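Local structure of diguanylate cyclase/phosphodiesterase-domain containing protein (Thermotoga maritima MSB8, 6KHU) at residues T4-K9 / D64-Y69; F33-K38 / Y105-K110; G52-E57 / N95-I100; K56-V61 / F74-I79. The protein is a putative diguanylate cyclase, a class of enzyme that condenses two GTP molecules into the second messenger cyclic di-GMP. All coordinates share one frame; numbering follows the deposited sequence.

Contact 1 (T4-K9 / D64-Y69); sequences TRVYAK and DSVGRY
Y7 sets CG anti to its carbonyl carbon (chi1 -59°), and the ring then runs past S65, with Y7 CE2 3.6 Å from S65 CB. K9 instead places CG anti to the backbone N (chi1 -179°), and its extended chain passes at a slant over Y69. K9 CE stands 4.1 Å from the centroid of the Y69 ring, over one face but offset toward the rim: a CH-pi contact. The ammonium lies farther off, at most a weak cation-pi partner, and shares water 3 with Y69 O. On the outer flank V6 CG2 only grazes V66 CG1 at 4.4 Å. Two backbone bonds fix the strands: Y7 N donates to V66 O over 2.9 Å, almost straight at 176°, and R68 N donates to Y7 O over 2.8 Å. Y7 OH is held as well: R5 NH1 donates to it over 3.1 Å, the hydroxyl lying near the guanidinium plane, and it meets water 2, which donates to S65 OG; that serine hydroxyl is also bonded to L63 O. Water 1 links R5 O to V66 N. Beyond the pair, Y69 OH bonds to E127, and G67 and S65 bond on to strand 73-79. The parallel pairing of Y7 with G67 is consistent with a short, weakly bonded strand at the margin, within this chain, of the central sheet of a GGDEF-type domain, just before helix 9-26.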
# COMPACT_ATOMS: atom_id res chain seq x y z
N THR A 4 -4.98 -0.20 14.77
CA THR A 4 -6.13 -0.70 14.04
C THR A 4 -6.62 0.23 12.94
O THR A 4 -7.53 -0.14 12.19
CB THR A 4 -7.29 -0.96 15.02
OG1 THR A 4 -7.47 0.17 15.88
CG2 THR A 4 -7.00 -2.19 15.88
N ARG A 5 -6.02 1.42 12.81
CA ARG A 5 -6.58 2.48 11.99
C ARG A 5 -6.29 2.28 10.50
O ARG A 5 -5.16 2.01 10.11
CB ARG A 5 -6.02 3.83 12.45
CG ARG A 5 -6.79 4.98 11.89
CD ARG A 5 -6.31 6.34 12.37
NE ARG A 5 -6.19 6.42 13.82
CZ ARG A 5 -5.09 6.84 14.44
NH1 ARG A 5 -4.03 7.21 13.73
NH2 ARG A 5 -5.05 6.89 15.77
N VAL A 6 -7.33 2.42 9.68
CA VAL A 6 -7.24 2.44 8.22
C VAL A 6 -7.83 3.75 7.74
O VAL A 6 -8.96 4.08 8.11
CB VAL A 6 -7.97 1.24 7.58
CG1 VAL A 6 -8.08 1.42 6.06
CG2 VAL A 6 -7.31 -0.09 7.93
N TYR A 7 -7.10 4.46 6.89
CA TYR A 7 -7.49 5.81 6.48
C TYR A 7 -8.33 5.81 5.21
O TYR A 7 -8.07 5.05 4.27
CB TYR A 7 -6.23 6.67 6.27
CG TYR A 7 -5.36 6.80 7.51
CD1 TYR A 7 -5.68 7.68 8.54
CD2 TYR A 7 -4.20 6.04 7.65
CE1 TYR A 7 -4.88 7.80 9.66
CE2 TYR A 7 -3.40 6.15 8.76
CZ TYR A 7 -3.75 7.03 9.76
OH TYR A 7 -2.94 7.12 10.86
N ALA A 8 -9.34 6.68 5.18
CA ALA A 8 -10.08 6.95 3.96
C ALA A 8 -9.15 7.52 2.89
O ALA A 8 -8.07 8.05 3.19
CB ALA A 8 -11.22 7.95 4.22
N LYS A 9 -9.59 7.43 1.63
CA LYS A 9 -8.73 7.77 0.50
C LYS A 9 -8.06 9.13 0.65
O LYS A 9 -6.84 9.25 0.57
CB LYS A 9 -9.53 7.73 -0.80
CG LYS A 9 -8.70 8.06 -2.03
CD LYS A 9 -9.60 8.28 -3.25
CE LYS A 9 -8.80 8.28 -4.54
NZ LYS A 9 -9.69 8.61 -5.68
N ASP A 64 3.82 4.99 9.02
CA ASP A 64 3.38 4.05 7.98
C ASP A 64 1.86 3.94 8.00
O ASP A 64 1.24 3.92 9.07
CB ASP A 64 4.00 2.67 8.21
CG ASP A 64 5.52 2.68 8.13
OD1 ASP A 64 6.12 3.58 7.51
OD2 ASP A 64 6.12 1.74 8.68
N SER A 65 1.24 3.89 6.82
CA SER A 65 -0.21 4.04 6.77
C SER A 65 -0.84 3.13 5.71
O SER A 65 -0.27 2.90 4.64
CB SER A 65 -0.65 5.50 6.48
OG SER A 65 0.07 6.43 7.27
N VAL A 66 -2.05 2.68 6.03
CA VAL A 66 -2.90 1.90 5.13
C VAL A 66 -4.14 2.72 4.82
O VAL A 66 -4.77 3.28 5.73
CB VAL A 66 -3.30 0.56 5.78
CG1 VAL A 66 -4.16 -0.26 4.82
CG2 VAL A 66 -2.09 -0.20 6.24
N GLY A 67 -4.51 2.75 3.55
CA GLY A 67 -5.67 3.51 3.12
C GLY A 67 -6.61 2.69 2.27
O GLY A 67 -6.20 1.81 1.51
N ARG A 68 -7.90 2.98 2.42
CA ARG A 68 -8.94 2.47 1.52
C ARG A 68 -8.93 3.36 0.29
O ARG A 68 -9.55 4.43 0.27
CB ARG A 68 -10.31 2.47 2.21
CG ARG A 68 -11.47 1.87 1.37
CD ARG A 68 -12.82 2.34 1.92
NE ARG A 68 -13.98 1.66 1.32
CZ ARG A 68 -14.72 2.15 0.33
NH1 ARG A 68 -14.43 3.33 -0.21
NH2 ARG A 68 -15.75 1.45 -0.14
N TYR A 69 -8.22 2.93 -0.75
CA TYR A 69 -8.02 3.78 -1.92
C TYR A 69 -9.27 3.84 -2.80
O TYR A 69 -9.57 4.89 -3.37
CB TYR A 69 -6.81 3.30 -2.72
CG TYR A 69 -6.41 4.27 -3.79
CD1 TYR A 69 -5.76 5.45 -3.46
CD2 TYR A 69 -6.73 4.04 -5.12
CE1 TYR A 69 -5.42 6.37 -4.44
CE2 TYR A 69 -6.38 4.94 -6.10
CZ TYR A 69 -5.72 6.10 -5.75
OH TYR A 69 -5.38 7.01 -6.72
O HOH W 1 -2.94 2.73 8.68
O HOH W 2 -0.44 6.57 10.15
O HOH W 3 -10.53 5.81 -5.67

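Contact 2 (F33-K38 / Y105-K110); sequences FFVKTK and YSIAYK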
# COMPACT_ATOMS: atom_id res chain seq x y z
N PHE A 33 2.64 0.75 -1.89
CA PHE A 33 2.09 -0.49 -2.42
C PHE A 33 0.61 -0.29 -2.69
O PHE A 33 -0.09 0.32 -1.88
CB PHE A 33 2.27 -1.69 -1.44
CG PHE A 33 3.71 -2.01 -1.09
CD1 PHE A 33 4.40 -1.27 -0.15
CD2 PHE A 33 4.34 -3.10 -1.67
CE1 PHE A 33 5.70 -1.57 0.18
CE2 PHE A 33 5.66 -3.40 -1.35
CZ PHE A 33 6.34 -2.63 -0.42
N PHE A 34 0.14 -0.81 -3.83
CA PHE A 34 -1.29 -0.91 -4.14
C PHE A 34 -1.69 -2.38 -4.23
O PHE A 34 -1.00 -3.18 -4.86
CB PHE A 34 -1.62 -0.24 -5.49
CG PHE A 34 -1.95 1.22 -5.40
CD1 PHE A 34 -1.27 2.05 -4.52
CD2 PHE A 34 -2.93 1.77 -6.23
CE1 PHE A 34 -1.57 3.42 -4.45
CE2 PHE A 34 -3.24 3.13 -6.17
CZ PHE A 34 -2.55 3.96 -5.28
N VAL A 35 -2.84 -2.72 -3.63
CA VAL A 35 -3.43 -4.05 -3.76
C VAL A 35 -4.89 -3.89 -4.17
O VAL A 35 -5.68 -3.28 -3.44
CB VAL A 35 -3.32 -4.87 -2.45
CG1 VAL A 35 -4.01 -6.22 -2.61
CG2 VAL A 35 -1.86 -5.07 -2.06
N LYS A 36 -5.25 -4.42 -5.33
CA LYS A 36 -6.63 -4.42 -5.79
C LYS A 36 -7.18 -5.84 -5.72
O LYS A 36 -6.58 -6.77 -6.26
CB LYS A 36 -6.74 -3.89 -7.23
CG LYS A 36 -8.18 -3.95 -7.77
CD LYS A 36 -8.36 -3.10 -9.02
CE LYS A 36 -9.75 -3.33 -9.60
NZ LYS A 36 -10.01 -2.51 -10.82
N THR A 37 -8.32 -5.99 -5.03
CA THR A 37 -8.99 -7.28 -4.95
C THR A 37 -9.94 -7.44 -6.13
O THR A 37 -10.67 -6.50 -6.49
CB THR A 37 -9.79 -7.42 -3.66
OG1 THR A 37 -10.73 -6.34 -3.55
CG2 THR A 37 -8.87 -7.40 -2.47
N LYS A 38 -9.92 -8.63 -6.72
CA LYS A 38 -10.73 -8.92 -7.90
C LYS A 38 -11.53 -10.20 -7.61
O LYS A 38 -11.30 -11.25 -8.21
CB LYS A 38 -9.84 -9.05 -9.14
CG LYS A 38 -9.19 -7.73 -9.55
CD LYS A 38 -8.06 -7.89 -10.54
CE LYS A 38 -7.65 -6.52 -11.09
NZ LYS A 38 -6.33 -6.54 -11.80
N TYR A 105 -6.19 -11.16 -6.97
CA TYR A 105 -5.75 -9.80 -6.69
C TYR A 105 -4.60 -9.44 -7.63
O TYR A 105 -3.99 -10.30 -8.26
CB TYR A 105 -5.29 -9.65 -5.23
CG TYR A 105 -3.99 -10.37 -4.99
CD1 TYR A 105 -3.96 -11.76 -4.84
CD2 TYR A 105 -2.79 -9.67 -4.92
CE1 TYR A 105 -2.76 -12.42 -4.64
CE2 TYR A 105 -1.60 -10.33 -4.71
CZ TYR A 105 -1.59 -11.70 -4.57
OH TYR A 105 -0.39 -12.35 -4.37
N SER A 106 -4.32 -8.14 -7.69
CA SER A 106 -3.13 -7.61 -8.34
C SER A 106 -2.39 -6.72 -7.35
O SER A 106 -3.01 -6.03 -6.54
CB SER A 106 -3.48 -6.80 -9.60
OG SER A 106 -4.20 -7.59 -10.53
N ILE A 107 -1.06 -6.75 -7.40
CA ILE A 107 -0.25 -5.98 -6.47
C ILE A 107 0.82 -5.26 -7.27
O ILE A 107 1.32 -5.78 -8.28
CB ILE A 107 0.37 -6.87 -5.37
CG1 ILE A 107 1.18 -6.04 -4.36
CG2 ILE A 107 1.26 -7.93 -5.99
CD1 ILE A 107 1.50 -6.81 -3.06
N ALA A 108 1.17 -4.06 -6.83
CA ALA A 108 2.23 -3.29 -7.48
C ALA A 108 2.82 -2.33 -6.46
O ALA A 108 2.18 -2.00 -5.45
CB ALA A 108 1.70 -2.54 -8.71
N TYR A 109 4.06 -1.90 -6.69
CA TYR A 109 4.70 -0.94 -5.79
C TYR A 109 5.59 0.02 -6.56
O TYR A 109 6.09 -0.30 -7.65
CB TYR A 109 5.49 -1.66 -4.67
CG TYR A 109 6.71 -2.42 -5.14
CD1 TYR A 109 7.92 -1.77 -5.36
CD2 TYR A 109 6.66 -3.80 -5.35
CE1 TYR A 109 9.04 -2.47 -5.79
CE2 TYR A 109 7.78 -4.50 -5.77
CZ TYR A 109 8.96 -3.83 -5.99
OH TYR A 109 10.08 -4.52 -6.40
N LYS A 110 5.79 1.20 -5.98
CA LYS A 110 6.69 2.23 -6.51
C LYS A 110 7.53 2.74 -5.35
O LYS A 110 6.98 3.11 -4.31
CB LYS A 110 5.92 3.38 -7.14
CG LYS A 110 5.20 3.03 -8.43
CD LYS A 110 6.15 3.06 -9.60
CE LYS A 110 5.45 2.63 -10.89
NZ LYS A 110 6.36 2.82 -12.06
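K38 NZ is gripped by three acceptors: S106 OG at 2.7 Å, and the backbone oxygens of V130 and A131 at the C-terminal end of the chain. Beyond CG the lysine chain is extended, which carries the ammonium from the end of strand 30-37 to S106 and fastens the C-terminus to the sheet. From there the two strands run antiparallel, their axes 4.7 Å apart at 167°. K36 and S106 form one hydrogen-bonded pair, 3.0 Å for K36 N to S106 O. F34 and A108 form the next, with F34 N reaching A108 O over 2.9 Å. This ladder joins strand 30-37 to the outermost strand 105-112 of the GGDEF-type sheet, whose two faces are both packed by helices. On the face bearing F33, V35, I107 and Y109, turned to helix 86-100, F33 and Y109 lie side by side pointing the same way. F33 CD2 sits 3.5 Å from Y109 CB, while the rings are inclined at 45°, centroids 5.6 Å apart. V35 CG2 meets I107 CD1 at 3.9 Å, the two chains slanting across one another. On the reverse, A108 and F34 face helix 119-130, where F34 touches L126 and A108 touches A129 and V130.

Contact 3 (G52-E57 / N95-I100); sequences GKILKE and NHIESI. With ZN (zinc ion), chain C.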
# COMPACT_ATOMS: atom_id res chain seq x y z
N GLY A 52 -6.86 -5.96 4.42
CA GLY A 52 -6.62 -4.82 5.29
C GLY A 52 -5.71 -5.16 6.45
O GLY A 52 -4.72 -4.46 6.72
N LYS A 53 -6.02 -6.26 7.15
CA LYS A 53 -5.18 -6.70 8.26
C LYS A 53 -3.77 -7.04 7.78
O LYS A 53 -2.79 -6.76 8.48
CB LYS A 53 -5.81 -7.91 8.94
CG LYS A 53 -6.68 -7.57 10.15
CD LYS A 53 -7.77 -8.63 10.32
CE LYS A 53 -7.97 -8.97 11.77
NZ LYS A 53 -8.08 -10.45 11.94
N ILE A 54 -3.66 -7.66 6.60
CA ILE A 54 -2.36 -8.07 6.08
C ILE A 54 -1.47 -6.85 5.86
O ILE A 54 -0.29 -6.83 6.24
CB ILE A 54 -2.53 -8.88 4.78
CG1 ILE A 54 -3.06 -10.29 5.08
CG2 ILE A 54 -1.21 -8.92 4.00
CD1 ILE A 54 -3.51 -11.04 3.83
N LEU A 55 -2.03 -5.80 5.24
CA LEU A 55 -1.27 -4.58 5.01
C LEU A 55 -0.96 -3.86 6.32
O LEU A 55 0.11 -3.26 6.45
CB LEU A 55 -2.02 -3.65 4.06
CG LEU A 55 -2.16 -4.23 2.66
CD1 LEU A 55 -3.10 -3.37 1.86
CD2 LEU A 55 -0.81 -4.35 1.98
N LYS A 56 -1.89 -3.90 7.27
CA LYS A 56 -1.60 -3.36 8.60
C LYS A 56 -0.38 -4.03 9.21
O LYS A 56 0.37 -3.39 9.96
CB LYS A 56 -2.81 -3.53 9.52
CG LYS A 56 -3.83 -2.41 9.46
CD LYS A 56 -3.18 -1.03 9.64
CE LYS A 56 -2.58 -0.84 11.03
NZ LYS A 56 -2.52 0.61 11.41
N GLU A 57 -0.17 -5.31 8.91
CA GLU A 57 0.98 -6.02 9.45
C GLU A 57 2.30 -5.43 8.96
O GLU A 57 3.31 -5.54 9.66
CB GLU A 57 0.90 -7.50 9.06
CG GLU A 57 1.76 -8.39 9.93
CD GLU A 57 1.68 -9.85 9.54
OE1 GLU A 57 2.70 -10.55 9.68
OE2 GLU A 57 0.59 -10.30 9.11
N ASN A 95 2.57 -13.88 0.14
CA ASN A 95 2.54 -15.10 0.96
C ASN A 95 1.34 -15.11 1.90
O ASN A 95 0.71 -16.15 2.08
CB ASN A 95 3.83 -15.22 1.77
CG ASN A 95 5.04 -15.56 0.90
OD1 ASN A 95 4.90 -15.86 -0.28
ND2 ASN A 95 6.23 -15.52 1.50
N HIS A 96 1.03 -13.97 2.52
CA HIS A 96 -0.15 -13.94 3.40
C HIS A 96 -1.43 -14.14 2.61
O HIS A 96 -2.32 -14.88 3.05
CB HIS A 96 -0.20 -12.63 4.18
CG HIS A 96 0.76 -12.58 5.33
ND1 HIS A 96 2.13 -12.51 5.16
CD2 HIS A 96 0.55 -12.62 6.67
CE1 HIS A 96 2.72 -12.51 6.34
NE2 HIS A 96 1.78 -12.57 7.28
N ILE A 97 -1.56 -13.49 1.45
CA ILE A 97 -2.73 -13.71 0.62
C ILE A 97 -2.77 -15.15 0.13
O ILE A 97 -3.84 -15.76 0.05
CB ILE A 97 -2.77 -12.69 -0.54
CG1 ILE A 97 -2.62 -11.27 0.01
CG2 ILE A 97 -4.07 -12.81 -1.33
CD1 ILE A 97 -2.66 -10.18 -1.04
N GLU A 98 -1.60 -15.73 -0.18
CA GLU A 98 -1.54 -17.14 -0.57
C GLU A 98 -2.01 -18.04 0.57
O GLU A 98 -2.80 -18.96 0.36
CB GLU A 98 -0.12 -17.52 -1.00
CG GLU A 98 0.06 -19.02 -1.37
CD GLU A 98 1.44 -19.33 -1.97
OE1 GLU A 98 2.14 -18.38 -2.38
OE2 GLU A 98 1.82 -20.53 -2.03
N SER A 99 -1.53 -17.77 1.79
CA SER A 99 -1.94 -18.56 2.94
C SER A 99 -3.44 -18.56 3.15
O SER A 99 -3.96 -19.48 3.79
CB SER A 99 -1.25 -18.03 4.20
OG SER A 99 -0.06 -18.75 4.45
N ILE A 100 -4.16 -17.56 2.64
CA ILE A 100 -5.61 -17.57 2.76
C ILE A 100 -6.22 -18.48 1.71
O ILE A 100 -7.14 -19.25 2.00
CB ILE A 100 -6.18 -16.15 2.65
CG1 ILE A 100 -5.61 -15.25 3.75
CG2 ILE A 100 -7.70 -16.20 2.70
CD1 ILE A 100 -6.03 -13.79 3.63
ZN ZN C . 2.23 -12.47 9.25
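The carboxylate of E57 and the imidazole of H96 meet with their planes 79° apart, and their side chains cross at about a right angle at one zinc ion. The zinc lies at the NE2 corner of the ring, close to the ring plane and about equally far from CD2 and CE1; H96 NE2 is 2.0 Å from the zinc. Neither ring face is squarely covered across the contact: E57 OE2 and I54 CG2 both approach obliquely. E57 binds asymmetrically, its OE1 2.0 Å and its OE2 2.7 Å from the zinc. E57 OE2 also comes within 3.1 Å of H96 NE2, yet no hydrogen lies between them; the metal brings them together. With CG anti to the backbone N (chi1 -161°) and the chain extended beyond it, E57 reaches out from its helix toward the ion. Next to this bridge the contact is apolar. I54 and H96 run alongside one another, each heading for the other's helix, with I54 CD1 resting 3.7 Å from H96 CB. I54 CD1 also meets I100 CD1 tip to tip at 3.7 Å and touches I97 CG1 at 3.9 Å. The helical segments run roughly antiparallel (148°), with axes 10.5 Å apart, so the join is made by side chains, not by backbone contact. They belong to helices 41-57 and 86-100, which lie on one side of the GGDEF-type sheet. H96 ND1 is hydrogen-bonded to R92 O of its own helix, which restrains the ring's rotation and is consistent with a proton on ND1, leaving NE2 to bind zinc through its lone pair. The carboxylate would offset part of the zinc's charge.

Contact 4 (K56-V61 / F74-I79); sequences KECVRV and FALFVI. With ZN (zinc ion), chain C.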
# COMPACT_ATOMS: atom_id res chain seq x y z
N LYS A 56 -1.89 -3.90 7.27
CA LYS A 56 -1.60 -3.36 8.60
C LYS A 56 -0.38 -4.03 9.21
O LYS A 56 0.37 -3.39 9.96
CB LYS A 56 -2.81 -3.53 9.52
CG LYS A 56 -3.83 -2.41 9.46
CD LYS A 56 -3.18 -1.03 9.64
CE LYS A 56 -2.58 -0.84 11.03
NZ LYS A 56 -2.52 0.61 11.41
N GLU A 57 -0.17 -5.31 8.91
CA GLU A 57 0.98 -6.02 9.45
C GLU A 57 2.30 -5.43 8.96
O GLU A 57 3.31 -5.54 9.66
CB GLU A 57 0.90 -7.50 9.06
CG GLU A 57 1.76 -8.39 9.93
CD GLU A 57 1.68 -9.85 9.54
OE1 GLU A 57 2.70 -10.55 9.68
OE2 GLU A 57 0.59 -10.30 9.11
N CYS A 58 2.31 -4.84 7.76
CA CYS A 58 3.53 -4.23 7.23
C CYS A 58 3.91 -2.93 7.93
O CYS A 58 5.02 -2.43 7.72
CB CYS A 58 3.38 -3.92 5.74
SG CYS A 58 2.92 -5.32 4.73
N VAL A 59 3.00 -2.33 8.69
CA VAL A 59 3.26 -1.05 9.35
C VAL A 59 4.33 -1.25 10.42
O VAL A 59 4.11 -1.98 11.40
CB VAL A 59 1.96 -0.49 9.94
CG1 VAL A 59 2.23 0.64 10.94
CG2 VAL A 59 1.03 -0.03 8.83
N ARG A 60 5.48 -0.60 10.25
CA ARG A 60 6.58 -0.71 11.22
C ARG A 60 6.68 0.48 12.17
O ARG A 60 7.09 0.31 13.32
CB ARG A 60 7.94 -0.83 10.52
CG ARG A 60 8.00 -1.61 9.23
CD ARG A 60 9.40 -1.43 8.61
NE ARG A 60 10.40 -1.15 9.65
CZ ARG A 60 11.04 0.01 9.79
NH1 ARG A 60 10.79 1.02 8.97
NH2 ARG A 60 11.93 0.17 10.77
N VAL A 61 6.35 1.68 11.71
CA VAL A 61 6.38 2.86 12.58
C VAL A 61 5.06 3.59 12.43
O VAL A 61 4.33 3.38 11.45
CB VAL A 61 7.60 3.76 12.25
CG1 VAL A 61 8.89 2.98 12.47
CG2 VAL A 61 7.53 4.28 10.81
N PHE A 74 -6.66 -1.25 -1.81
CA PHE A 74 -5.96 -0.66 -0.68
C PHE A 74 -4.65 -0.04 -1.15
O PHE A 74 -4.05 -0.48 -2.14
CB PHE A 74 -5.64 -1.70 0.39
CG PHE A 74 -6.81 -2.13 1.21
CD1 PHE A 74 -7.24 -1.36 2.28
CD2 PHE A 74 -7.47 -3.32 0.92
CE1 PHE A 74 -8.33 -1.77 3.06
CE2 PHE A 74 -8.56 -3.74 1.70
CZ PHE A 74 -8.99 -2.96 2.76
N ALA A 75 -4.19 0.96 -0.40
CA ALA A 75 -2.85 1.48 -0.57
C ALA A 75 -2.12 1.43 0.77
O ALA A 75 -2.73 1.40 1.84
CB ALA A 75 -2.87 2.91 -1.14
N LEU A 76 -0.79 1.42 0.68
CA LEU A 76 0.09 1.36 1.82
C LEU A 76 1.36 2.12 1.48
O LEU A 76 1.87 1.99 0.36
CB LEU A 76 0.44 -0.09 2.19
CG LEU A 76 1.66 -0.36 3.07
CD1 LEU A 76 1.34 -0.10 4.55
CD2 LEU A 76 2.15 -1.81 2.88
N PHE A 77 1.86 2.90 2.42
CA PHE A 77 3.23 3.36 2.28
C PHE A 77 4.02 3.05 3.55
O PHE A 77 3.47 3.09 4.65
CB PHE A 77 3.32 4.86 1.90
CG PHE A 77 2.82 5.84 2.95
CD1 PHE A 77 3.64 6.25 3.99
CD2 PHE A 77 1.55 6.40 2.83
CE1 PHE A 77 3.20 7.17 4.92
CE2 PHE A 77 1.09 7.33 3.76
CZ PHE A 77 1.92 7.72 4.81
N VAL A 78 5.29 2.70 3.36
CA VAL A 78 6.19 2.26 4.41
C VAL A 78 7.48 3.09 4.30
O VAL A 78 8.17 3.04 3.28
CB VAL A 78 6.49 0.75 4.32
CG1 VAL A 78 5.24 -0.07 4.64
CG2 VAL A 78 6.97 0.37 2.93
N ILE A 79 7.78 3.85 5.33
CA ILE A 79 8.92 4.76 5.24
C ILE A 79 10.21 3.98 5.46
O ILE A 79 10.24 2.95 6.15
CB ILE A 79 8.78 5.92 6.24
CG1 ILE A 79 9.05 5.43 7.65
CG2 ILE A 79 7.37 6.58 6.14
CD1 ILE A 79 10.43 5.78 8.15
ZN ZN C . 2.23 -12.47 9.25
O HOH W 4 8.63 1.60 8.03
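V61 lies nearly perpendicular to I79, V61 CG2 meeting I79 CG1 at 3.7 Å. I79 has CG1 between its backbone N and carbonyl carbon (chi1 74°), which brings that branch round toward V61 although the CB bond itself does not aim there. Deeper in, C58 and L76 point at each other: L76 CD2 lies 3.8 Å from C58 CB and 4.0 Å from C58 SG, so one methyl serves both atoms of the cysteine side chain. L76 CD1 lies 4.3 Å from V59 CG2, a looser contact. V78 also points toward the turn, and V78 CG1 comes 3.9 Å from C58 O. R60 has a chain bent at chi3 (27°), and its guanidinium turns an edge to the strand, I79 O lying near its plane at 3.5 Å from R60 NH1. The segment 56-61 leaves helix 41-57 through a turn, with V59 N donating to K56 O over 3.1 Å; residues 58-61 then run at 44° to residues 76-79 without backbone pairing to them. The link is completed by D64, whose OD2 accepts from the backbone N of both R60 and V61 while OD1 accepts from I79 N. The segment thus forms part of the connection from helix 41-57 to strand 65-68, laid over the end of the neighbouring strand of the GGDEF-type sheet. Chemically the contact is graded: the thiol and aliphatic groups of C58, L76 and V78 are buried and held by dispersion, whereas R60 is exposed, and the three N-H groups collected by one carboxylate would help balance the negative charge of D64.

Overall arrangement
Contacts 1 and 2 are both strand pairings at the two margins of one sheet, parallel at 7-8 with 65-68 and antiparallel at 30-37 with 105-112. Y69 of the first packs on F34 of the second. Contact 4 lies nearest the middle, its centre about 6 Å from the chain centre, against strand 73-79, which bonds to 65-68 on one flank and 30-37 on the other. Contact 3 is farthest out, its centre about 12 Å from that of the chain, and shares K56 and E57 with contact 4. Chemistry follows place: backbone bonds dominate the sheet pairs, apolar side chains the helix-to-strand turn of contact 4, and metal coordination beside an apolar cluster the more peripheral helix pair.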